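PDB 6HVG: alternansucrase from Leuconostoc mesenteroides, which is a large multidomain enzyme of glycoside hydrolase family 70, combining a TIM-barrel-type core, a bound calcium ion and repeats of the choline-binding type. Local coordinates for residues A513-Q518 with Y1260-W1265; F788-Q793 with M829-G834; F886-M891 with S902-N907. All coordinates share one frame; numbering follows the deposited sequence.

Contact 1: A513-Q518 with Y1260-W1265; sequences ANWNKQ and YVLKDW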
loop_
_atom_site.group_PDB
_atom_site.type_symbol
_atom_site.label_atom_id
_atom_site.label_comp_id
_atom_site.label_asym_id
_atom_site.label_seq_id
_atom_site.Cartn_x
_atom_site.Cartn_y
_atom_site.Cartn_z
ATOM N N ALA A 513 -14.349 12.633 16.884
ATOM C CA ALA A 513 -13.928 11.291 16.490
ATOM C C ALA A 513 -15.013 10.521 15.730
ATOM O O ALA A 513 -14.715 9.823 14.763
ATOM C CB ALA A 513 -13.455 10.496 17.704
ATOM N N ASN A 514 -16.256 10.612 16.192
ATOM C CA ASN A 514 -17.357 9.925 15.524
ATOM C C ASN A 514 -17.623 10.448 14.117
ATOM O O ASN A 514 -18.288 9.796 13.337
ATOM C CB ASN A 514 -18.620 10.036 16.365
ATOM C CG ASN A 514 -18.715 8.975 17.429
ATOM O OD1 ASN A 514 -18.030 7.981 17.392
ATOM N ND2 ASN A 514 -19.605 9.176 18.372
ATOM N N TRP A 515 -17.126 11.647 13.819
ATOM C CA TRP A 515 -17.318 12.281 12.527
ATOM C C TRP A 515 -16.032 12.442 11.716
ATOM O O TRP A 515 -15.942 13.308 10.816
ATOM C CB TRP A 515 -17.991 13.645 12.740
ATOM C CG TRP A 515 -19.324 13.533 13.426
ATOM C CD1 TRP A 515 -20.167 12.450 13.415
ATOM C CD2 TRP A 515 -19.971 14.524 14.223
ATOM N NE1 TRP A 515 -21.284 12.714 14.144
ATOM C CE2 TRP A 515 -21.199 13.985 14.640
ATOM C CE3 TRP A 515 -19.636 15.820 14.617
ATOM C CZ2 TRP A 515 -22.082 14.682 15.427
ATOM C CZ3 TRP A 515 -20.542 16.526 15.409
ATOM C CH2 TRP A 515 -21.738 15.946 15.803
ATOM N N ASN A 516 -15.033 11.614 12.024
ATOM C CA ASN A 516 -13.800 11.604 11.242
ATOM C C ASN A 516 -13.171 10.205 11.175
ATOM O O ASN A 516 -13.775 9.227 11.619
ATOM C CB ASN A 516 -12.859 12.736 11.702
ATOM C CG ASN A 516 -12.321 12.542 13.092
ATOM O OD1 ASN A 516 -12.196 11.422 13.594
ATOM N ND2 ASN A 516 -11.959 13.645 13.726
ATOM N N LYS A 517 -11.976 10.098 10.618
ATOM C CA LYS A 517 -11.346 8.799 10.374
ATOM C C LYS A 517 -10.885 8.039 11.616
ATOM O O LYS A 517 -10.552 6.848 11.535
ATOM C CB LYS A 517 -10.131 8.964 9.444
ATOM C CG LYS A 517 -8.852 9.437 10.136
ATOM C CD LYS A 517 -7.726 9.664 9.140
ATOM C CE LYS A 517 -6.453 10.115 9.836
ATOM N NZ LYS A 517 -5.562 10.850 8.889
ATOM N N GLN A 518 -10.841 8.713 12.758
ATOM C CA GLN A 518 -10.448 8.076 14.017
ATOM C C GLN A 518 -11.354 6.898 14.376
ATOM O O GLN A 518 -10.913 5.912 14.971
ATOM C CB GLN A 518 -10.439 9.100 15.132
ATOM C CG GLN A 518 -9.404 10.191 14.929
ATOM C CD GLN A 518 -9.307 11.152 16.090
ATOM O OE1 GLN A 518 -10.074 11.084 17.061
ATOM N NE2 GLN A 518 -8.374 12.085 15.976
ATOM N N TYR A 1260 -21.452 9.637 11.382
ATOM C CA TYR A 1260 -21.768 10.864 10.656
ATOM C C TYR A 1260 -23.248 10.845 10.261
ATOM O O TYR A 1260 -23.860 11.898 10.131
ATOM C CB TYR A 1260 -20.871 10.953 9.420
ATOM C CG TYR A 1260 -21.050 12.167 8.542
ATOM C CD1 TYR A 1260 -20.694 13.418 8.990
ATOM C CD2 TYR A 1260 -21.532 12.051 7.247
ATOM C CE1 TYR A 1260 -20.834 14.516 8.186
ATOM C CE2 TYR A 1260 -21.685 13.151 6.433
ATOM C CZ TYR A 1260 -21.340 14.377 6.904
ATOM O OH TYR A 1260 -21.495 15.485 6.093
ATOM N N VAL A 1261 -23.796 9.646 10.061
ATOM C CA VAL A 1261 -25.233 9.457 9.900
ATOM C C VAL A 1261 -25.834 9.394 11.299
ATOM O O VAL A 1261 -25.479 8.523 12.087
ATOM C CB VAL A 1261 -25.573 8.154 9.164
ATOM C CG1 VAL A 1261 -27.088 8.001 9.008
ATOM C CG2 VAL A 1261 -24.904 8.099 7.795
ATOM N N LEU A 1262 -26.740 10.322 11.608
ATOM C CA LEU A 1262 -27.146 10.577 12.989
ATOM C C LEU A 1262 -28.131 9.574 13.550
ATOM O O LEU A 1262 -29.036 9.111 12.868
ATOM C CB LEU A 1262 -27.721 11.974 13.114
ATOM C CG LEU A 1262 -26.724 13.080 12.785
ATOM C CD1 LEU A 1262 -27.389 14.443 12.721
ATOM C CD2 LEU A 1262 -25.620 13.075 13.814
ATOM N N LYS A 1263 -27.930 9.283 14.831
ATOM C CA LYS A 1263 -28.516 8.143 15.507
ATOM C C LYS A 1263 -28.837 8.520 16.943
ATOM O O LYS A 1263 -28.179 9.379 17.518
ATOM C CB LYS A 1263 -27.478 7.029 15.453
ATOM C CG LYS A 1263 -27.844 5.651 15.979
ATOM C CD LYS A 1263 -26.578 4.962 16.472
ATOM C CE LYS A 1263 -26.670 3.462 16.667
ATOM N NZ LYS A 1263 -25.454 2.982 17.386
ATOM N N ASP A 1264 -29.877 7.906 17.495
ATOM C CA ASP A 1264 -30.227 8.059 18.889
ATOM C C ASP A 1264 -29.592 6.923 19.668
ATOM O O ASP A 1264 -29.795 5.758 19.314
ATOM C CB ASP A 1264 -31.734 7.995 19.045
ATOM C CG ASP A 1264 -32.154 7.840 20.482
ATOM O OD1 ASP A 1264 -31.797 8.710 21.302
ATOM O OD2 ASP A 1264 -32.815 6.839 20.801
ATOM N N TRP A 1265 -28.816 7.243 20.709
ATOM C CA TRP A 1265 -28.052 6.205 21.393
ATOM C C TRP A 1265 -28.949 5.260 22.127
ATOM O O TRP A 1265 -28.616 4.087 22.304
ATOM C CB TRP A 1265 -27.025 6.776 22.364
ATOM C CG TRP A 1265 -26.020 7.691 21.736
ATOM C CD1 TRP A 1265 -25.783 8.985 22.071
ATOM C CD2 TRP A 1265 -25.124 7.387 20.684
ATOM N NE1 TRP A 1265 -24.798 9.518 21.288
ATOM C CE2 TRP A 1265 -24.379 8.558 20.416
ATOM C CE3 TRP A 1265 -24.856 6.240 19.949
ATOM C CZ2 TRP A 1265 -23.389 8.616 19.437
ATOM C CZ3 TRP A 1265 -23.860 6.299 18.964
ATOM C CH2 TRP A 1265 -23.141 7.486 18.725
#

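Contact 2: F788-Q793 with M829-G834; sequences FYYKDQ and MYLEGG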
loop_
_atom_site.group_PDB
_atom_site.type_symbol
_atom_site.label_atom_id
_atom_site.label_comp_id
_atom_site.label_asym_id
_atom_site.label_seq_id
_atom_site.Cartn_x
_atom_site.Cartn_y
_atom_site.Cartn_z
ATOM N N PHE A 788 16.530 14.006 -10.599
ATOM C CA PHE A 788 17.441 13.176 -9.784
ATOM C C PHE A 788 17.426 11.723 -10.249
ATOM O O PHE A 788 18.469 11.053 -10.296
ATOM C CB PHE A 788 17.092 13.259 -8.276
ATOM C CG PHE A 788 17.218 14.651 -7.690
ATOM C CD1 PHE A 788 18.449 15.310 -7.678
ATOM C CD2 PHE A 788 16.104 15.312 -7.170
ATOM C CE1 PHE A 788 18.558 16.596 -7.174
ATOM C CE2 PHE A 788 16.217 16.591 -6.659
ATOM C CZ PHE A 788 17.443 17.236 -6.669
ATOM N N TYR A 789 16.221 11.256 -10.576
ATOM C CA TYR A 789 15.991 9.906 -11.083
ATOM C C TYR A 789 16.761 9.670 -12.384
ATOM O O TYR A 789 17.407 8.630 -12.542
ATOM C CB TYR A 789 14.489 9.705 -11.293
ATOM C CG TYR A 789 14.051 8.366 -11.834
ATOM C CD1 TYR A 789 13.969 7.257 -11.018
ATOM C CD2 TYR A 789 13.677 8.227 -13.158
ATOM C CE1 TYR A 789 13.539 6.034 -11.508
ATOM C CE2 TYR A 789 13.258 7.009 -13.666
ATOM C CZ TYR A 789 13.180 5.915 -12.832
ATOM O OH TYR A 789 12.730 4.705 -13.308
ATOM N N TYR A 790 16.700 10.641 -13.297
ATOM C CA TYR A 790 17.488 10.574 -14.535
ATOM C C TYR A 790 19.001 10.561 -14.235
ATOM O O TYR A 790 19.734 9.782 -14.805
ATOM C CB TYR A 790 17.183 11.744 -15.484
ATOM C CG TYR A 790 15.738 11.929 -15.930
ATOM C CD1 TYR A 790 14.852 10.855 -16.051
ATOM C CD2 TYR A 790 15.269 13.196 -16.261
ATOM C CE1 TYR A 790 13.540 11.046 -16.465
ATOM C CE2 TYR A 790 13.959 13.404 -16.677
ATOM C CZ TYR A 790 13.100 12.331 -16.778
ATOM O OH TYR A 790 11.824 12.585 -17.207
ATOM N N LYS A 791 19.455 11.437 -13.343
ATOM C CA LYS A 791 20.882 11.531 -12.974
ATOM C C LYS A 791 21.404 10.203 -12.434
ATOM O O LYS A 791 22.512 9.786 -12.740
ATOM C CB LYS A 791 21.080 12.647 -11.932
ATOM C CG LYS A 791 22.468 12.766 -11.310
ATOM C CD LYS A 791 23.415 13.590 -12.160
ATOM C CE LYS A 791 24.827 13.538 -11.560
ATOM N NZ LYS A 791 25.534 12.221 -11.696
ATOM N N ASP A 792 20.588 9.554 -11.620
ATOM C CA ASP A 792 20.903 8.243 -11.047
ATOM C C ASP A 792 20.922 7.146 -12.097
ATOM O O ASP A 792 21.793 6.291 -12.098
ATOM C CB ASP A 792 19.867 7.912 -9.973
ATOM C CG ASP A 792 19.974 6.489 -9.473
ATOM O OD1 ASP A 792 19.075 5.658 -9.789
ATOM O OD2 ASP A 792 20.953 6.222 -8.741
ATOM N N GLN A 793 19.945 7.178 -12.998
ATOM C CA GLN A 793 19.823 6.196 -14.075
ATOM C C GLN A 793 21.047 6.206 -15.010
ATOM O O GLN A 793 21.558 5.149 -15.377
ATOM C CB GLN A 793 18.579 6.512 -14.900
ATOM C CG GLN A 793 18.323 5.598 -16.091
ATOM C CD GLN A 793 17.021 5.935 -16.797
ATOM O OE1 GLN A 793 16.997 6.135 -17.998
ATOM N NE2 GLN A 793 15.935 6.013 -16.043
ATOM N N MET A 829 13.027 2.784 -23.065
ATOM C CA MET A 829 13.379 3.329 -24.377
ATOM C C MET A 829 13.457 4.860 -24.362
ATOM O O MET A 829 14.339 5.446 -24.987
ATOM C CB MET A 829 12.353 2.886 -25.417
ATOM C CG MET A 829 12.287 1.380 -25.626
ATOM S SD MET A 829 13.767 0.757 -26.437
ATOM C CE MET A 829 13.428 1.259 -28.124
ATOM N N TYR A 830 12.521 5.497 -23.665
ATOM C CA TYR A 830 12.492 6.939 -23.512
ATOM C C TYR A 830 12.385 7.253 -22.032
ATOM O O TYR A 830 12.079 6.369 -21.227
ATOM C CB TYR A 830 11.339 7.531 -24.323
ATOM C CG TYR A 830 11.509 7.232 -25.792
ATOM C CD1 TYR A 830 10.979 6.066 -26.349
ATOM C CD2 TYR A 830 12.261 8.075 -26.623
ATOM C CE1 TYR A 830 11.160 5.769 -27.691
ATOM C CE2 TYR A 830 12.461 7.777 -27.968
ATOM C CZ TYR A 830 11.906 6.629 -28.496
ATOM O OH TYR A 830 12.081 6.316 -29.816
ATOM N N LEU A 831 12.670 8.497 -21.650
ATOM C CA LEU A 831 12.644 8.865 -20.242
ATOM C C LEU A 831 11.214 8.935 -19.722
ATOM O O LEU A 831 10.318 9.459 -20.404
ATOM C CB LEU A 831 13.338 10.202 -20.029
ATOM C CG LEU A 831 14.849 10.223 -20.284
ATOM C CD1 LEU A 831 15.373 11.640 -20.102
ATOM C CD2 LEU A 831 15.610 9.242 -19.389
ATOM N N GLU A 832 11.018 8.431 -18.504
ATOM C CA GLU A 832 9.675 8.215 -17.940
ATOM C C GLU A 832 8.886 9.457 -17.583
ATOM O O GLU A 832 7.671 9.371 -17.441
ATOM C CB GLU A 832 9.751 7.314 -16.715
ATOM C CG GLU A 832 9.751 5.842 -17.080
ATOM C CD GLU A 832 10.400 4.976 -16.032
ATOM O OE1 GLU A 832 11.587 5.164 -15.743
ATOM O OE2 GLU A 832 9.724 4.097 -15.497
ATOM N N GLY A 833 9.559 10.599 -17.445
ATOM C CA GLY A 833 8.899 11.865 -17.147
ATOM C C GLY A 833 8.923 12.847 -18.308
ATOM O O GLY A 833 9.444 12.562 -19.380
ATOM N N GLY A 834 8.351 14.023 -18.074
ATOM C CA GLY A 834 8.320 15.061 -19.067
ATOM C C GLY A 834 7.430 14.643 -20.209
ATOM O O GLY A 834 6.442 13.943 -20.023
HETATM O O HOH W 1 12.981 6.517 -17.653
#

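Contact 3: F886-M891 with S902-N907; sequences FGKGIM and SQDYKN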
loop_
_atom_site.group_PDB
_atom_site.type_symbol
_atom_site.label_atom_id
_atom_site.label_comp_id
_atom_site.label_asym_id
_atom_site.label_seq_id
_atom_site.Cartn_x
_atom_site.Cartn_y
_atom_site.Cartn_z
ATOM N N PHE A 886 18.993 -21.361 -33.011
ATOM C CA PHE A 886 19.620 -22.012 -34.167
ATOM C C PHE A 886 19.267 -21.542 -35.601
ATOM O O PHE A 886 20.112 -21.646 -36.481
ATOM C CB PHE A 886 19.370 -23.511 -34.085
ATOM C CG PHE A 886 19.837 -24.133 -32.813
ATOM C CD1 PHE A 886 21.185 -24.152 -32.484
ATOM C CD2 PHE A 886 18.927 -24.688 -31.929
ATOM C CE1 PHE A 886 21.625 -24.729 -31.302
ATOM C CE2 PHE A 886 19.358 -25.270 -30.746
ATOM C CZ PHE A 886 20.718 -25.291 -30.430
ATOM N N GLY A 887 18.041 -21.086 -35.862
ATOM C CA GLY A 887 17.597 -20.738 -37.215
ATOM C C GLY A 887 16.229 -21.313 -37.455
ATOM O O GLY A 887 15.715 -21.945 -36.572
ATOM N N LYS A 888 15.639 -21.142 -38.632
ATOM C CA LYS A 888 14.204 -21.371 -38.792
ATOM C C LYS A 888 13.700 -22.778 -38.527
ATOM O O LYS A 888 12.758 -22.964 -37.723
ATOM C CB LYS A 888 13.669 -20.920 -40.131
ATOM C CG LYS A 888 12.201 -20.542 -40.032
ATOM C CD LYS A 888 11.592 -20.211 -41.384
ATOM C CE LYS A 888 10.347 -19.324 -41.280
ATOM N NZ LYS A 888 10.669 -17.879 -41.055
ATOM N N GLY A 889 14.273 -23.775 -39.156
ATOM C CA GLY A 889 13.771 -25.134 -38.888
ATOM C C GLY A 889 14.692 -25.969 -38.018
ATOM O O GLY A 889 14.548 -27.188 -37.949
ATOM N N ILE A 890 15.679 -25.333 -37.387
ATOM C CA ILE A 890 16.693 -26.037 -36.591
ATOM C C ILE A 890 16.307 -26.011 -35.124
ATOM O O ILE A 890 16.271 -24.964 -34.504
ATOM C CB ILE A 890 18.091 -25.403 -36.738
ATOM C CG1 ILE A 890 18.468 -25.173 -38.217
ATOM C CG2 ILE A 890 19.153 -26.273 -36.091
ATOM C CD1 ILE A 890 18.485 -26.425 -39.076
ATOM N N MET A 891 16.038 -27.181 -34.568
ATOM C CA MET A 891 15.471 -27.291 -33.241
ATOM C C MET A 891 16.434 -27.763 -32.164
ATOM O O MET A 891 16.123 -27.618 -30.994
ATOM C CB MET A 891 14.248 -28.219 -33.291
ATOM C CG MET A 891 13.273 -27.873 -34.417
ATOM S SD MET A 891 12.833 -26.120 -34.376
ATOM C CE MET A 891 11.366 -26.141 -35.414
ATOM N N SER A 902 14.781 -26.222 -46.551
ATOM C CA SER A 902 14.852 -24.775 -46.687
ATOM C C SER A 902 16.215 -24.334 -46.165
ATOM O O SER A 902 16.744 -24.938 -45.240
ATOM C CB SER A 902 13.707 -24.101 -45.919
ATOM O OG SER A 902 13.879 -24.224 -44.523
ATOM N N GLN A 903 16.796 -23.305 -46.778
ATOM C CA GLN A 903 18.132 -22.848 -46.398
ATOM C C GLN A 903 18.122 -21.611 -45.513
ATOM O O GLN A 903 19.183 -21.171 -45.079
ATOM C CB GLN A 903 18.999 -22.624 -47.641
ATOM C CG GLN A 903 19.354 -23.936 -48.331
ATOM C CD GLN A 903 20.190 -24.865 -47.461
ATOM O OE1 GLN A 903 19.826 -26.023 -47.253
ATOM N NE2 GLN A 903 21.317 -24.362 -46.951
ATOM N N ASP A 904 16.931 -21.091 -45.197
ATOM C CA ASP A 904 16.783 -19.865 -44.405
ATOM C C ASP A 904 17.612 -19.891 -43.130
ATOM O O ASP A 904 18.142 -18.870 -42.721
ATOM C CB ASP A 904 15.316 -19.621 -44.034
ATOM C CG ASP A 904 14.428 -19.329 -45.246
ATOM O OD1 ASP A 904 14.781 -19.733 -46.371
ATOM O OD2 ASP A 904 13.355 -18.707 -45.068
ATOM N N TYR A 905 17.718 -21.060 -42.510
ATOM C CA TYR A 905 18.438 -21.218 -41.243
ATOM C C TYR A 905 19.899 -20.783 -41.221
ATOM O O TYR A 905 20.389 -20.342 -40.171
ATOM C CB TYR A 905 18.363 -22.675 -40.762
ATOM C CG TYR A 905 19.249 -23.663 -41.498
ATOM C CD1 TYR A 905 18.785 -24.336 -42.625
ATOM C CD2 TYR A 905 20.527 -23.939 -41.060
ATOM C CE1 TYR A 905 19.569 -25.255 -43.299
ATOM C CE2 TYR A 905 21.327 -24.861 -41.727
ATOM C CZ TYR A 905 20.844 -25.518 -42.849
ATOM O OH TYR A 905 21.619 -26.441 -43.522
ATOM N N LYS A 906 20.604 -20.934 -42.340
ATOM C CA LYS A 906 22.060 -20.769 -42.346
ATOM C C LYS A 906 22.522 -19.382 -41.889
ATOM O O LYS A 906 23.524 -19.270 -41.173
ATOM C CB LYS A 906 22.674 -21.133 -43.716
ATOM C CG LYS A 906 23.381 -22.493 -43.746
ATOM C CD LYS A 906 24.795 -22.404 -43.158
ATOM C CE LYS A 906 25.683 -23.619 -43.416
ATOM N NZ LYS A 906 25.373 -24.797 -42.562
ATOM N N ASN A 907 21.793 -18.336 -42.279
ATOM C CA ASN A 907 22.149 -16.978 -41.879
ATOM C C ASN A 907 21.333 -16.432 -40.718
ATOM O O ASN A 907 21.372 -15.236 -40.433
ATOM C CB ASN A 907 22.086 -16.071 -43.100
ATOM C CG ASN A 907 23.036 -16.531 -44.194
ATOM O OD1 ASN A 907 22.598 -16.951 -45.267
ATOM N ND2 ASN A 907 24.338 -16.504 -43.911
#

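Contact 1: A513-Q518 with Y1260-W1265
Trp515 lays its indole against the backbone of Tyr1260, and the ring can be followed outward from its root. CB makes no contact of its own with 1260-1265; beyond it, CG stands anti to the carbonyl carbon (chi1 -59°). The five-membered ring arrives first: CD1 lies 3.6 Å from Tyr1260 CA and 4.3 Å from Tyr1260 CB. Next comes NE1, 4.0 Å from the same Tyr1260 CA, its N-H making a weak hydrogen bond to the carbonyl of Tyr1259. At the benzo end, CZ2 meets the methyl CD2 of Leu1262 at 4.2 Å, an apolar touch that comes in obliquely. Phe508 and Val509 of helix 499-511 also pack on this indole. Two loops more than 700 residues apart in sequence are thereby joined, consistent with the U-shaped course of family 70 chains, in which several domains are assembled from two separate pieces. Beside the indole, Asn514 and Trp1265 meet tip to tip, Asn514 ND2 3.9 Å from Trp1265 CH2, with the amide and ring planes 45° apart. NE1 of Trp1265 is hydrogen-bonded to Asp446, while the hydroxyl of Tyr1260 bonds to Asp413.

Contact 2: F788-Q793 with M829-G834
Tyr789 opens the contact from the helical side by sending its hydroxyl to the carboxylate of Glu832. The hydrogen bond, Tyr789 OH to Glu832 OE1, measures 2.7 Å; OE1 sits at the edge of the phenol ring, in its plane, and is met on its syn side, 24° out of the carboxylate plane. The side chain of Tyr789 starts toward the loop, and CG stands anti to the backbone N (chi1 179°). The other oxygen of Glu832, OE2, forms a salt bridge with Arg750 and accepts from Tyr825, so the carboxylate has several polar partners. One residue on, Tyr790 receives the side chain of Leu831 on a ring face: the methyl CD1 stands 3.9 Å from the ring centroid and almost exactly on the normal, a CH-pi contact. CB of Leu831 touches nearer the hydroxyl end, 3.7 Å from Tyr790 CE1. At the ring's edge Gly833 N gives a weak hydrogen bond to Tyr790 OH, 3.0 Å long. In sequence, helix 779-793 falls between barrel strands 745-747 and 821-825. The loop that holds 829-834 follows the C-terminal end of the second strand, the side on which TIM barrels carry their functional loops. The last turn of the helix contributes Gln793, whose extended chain brings OE1 to 3.7 Å from Leu831 CD2. Its NE2 bonds to Asn803 and, weakly, to a water that accepts from Glu832 N at 2.9 Å and donates to Glu832 OE1 at 2.7 Å.

Contact 3: F886-M891 with S902-N907
Asp904 faces Lys888 across the first part of this contact, but the two do not form a salt bridge. Asp904 OD2 is 4.4 Å from the aliphatic CD of Lys888 and 4.9 Å from its NZ, a separation at which opposite charges can still attract; the ammonium group is hydrogen-bonded to the carbonyl of Arg1019. The acid is exposed, so any such attraction is probably weakened by solvent. Tyr905, next in sequence, carries most of the packing. Its CB points toward the other segment and is 3.6 Å from Ile890 CG1 and 3.8 Å from Lys888 N. CG occupies the crowded position between the backbone N and the carbonyl carbon (chi1 75°). Both segments belong to the long connection between the antiparallel neighbours 881-885 and 910-915, strands of an antiparallel sheet consistent with the beta-rich domain C of family 70 enzymes; the pairing therefore draws together the start and the later part of one excursion from the sheet. Further out along the side chain, Ile890 CD1 lies over one face of the phenol ring, whose edge has the carbonyl oxygen of Ser902 in its plane. This CH-pi contact places CD1 3.9 Å from the centroid and 20° off the normal, displaced toward the rim on the side of CG and CD2. CG1 of Ile890 adds an apolar touch, 3.7 Å from Tyr905 CD2. The hydroxyl at the far end makes a weak hydrogen bond to Thr897. On the backbone side, Tyr905 O approaches Gly887 CA at 4.1 Å, where the chain has a phi of 135°, a value readily adopted only by glycine.

All three contacts are largely buried and fall within the family 70 range, yet they tie the chain at very different scales. Contact 1 joins loops from opposite ends of that range, contact 2 a barrel helix to a nearby barrel loop, and contact 3 two parts of a single inter-strand connection. Contact 3 lies farthest out, its centre about 49 Å from the centre of the chain, and has an exposed acid at its margin. Only contact 2 has hydrogen bonds across its segments, with a water among them; contacts 1 and 3 rely mainly on packing of apolar groups. No two touch: even contacts 2 and 3 remain about 22 Å apart between nearest atoms.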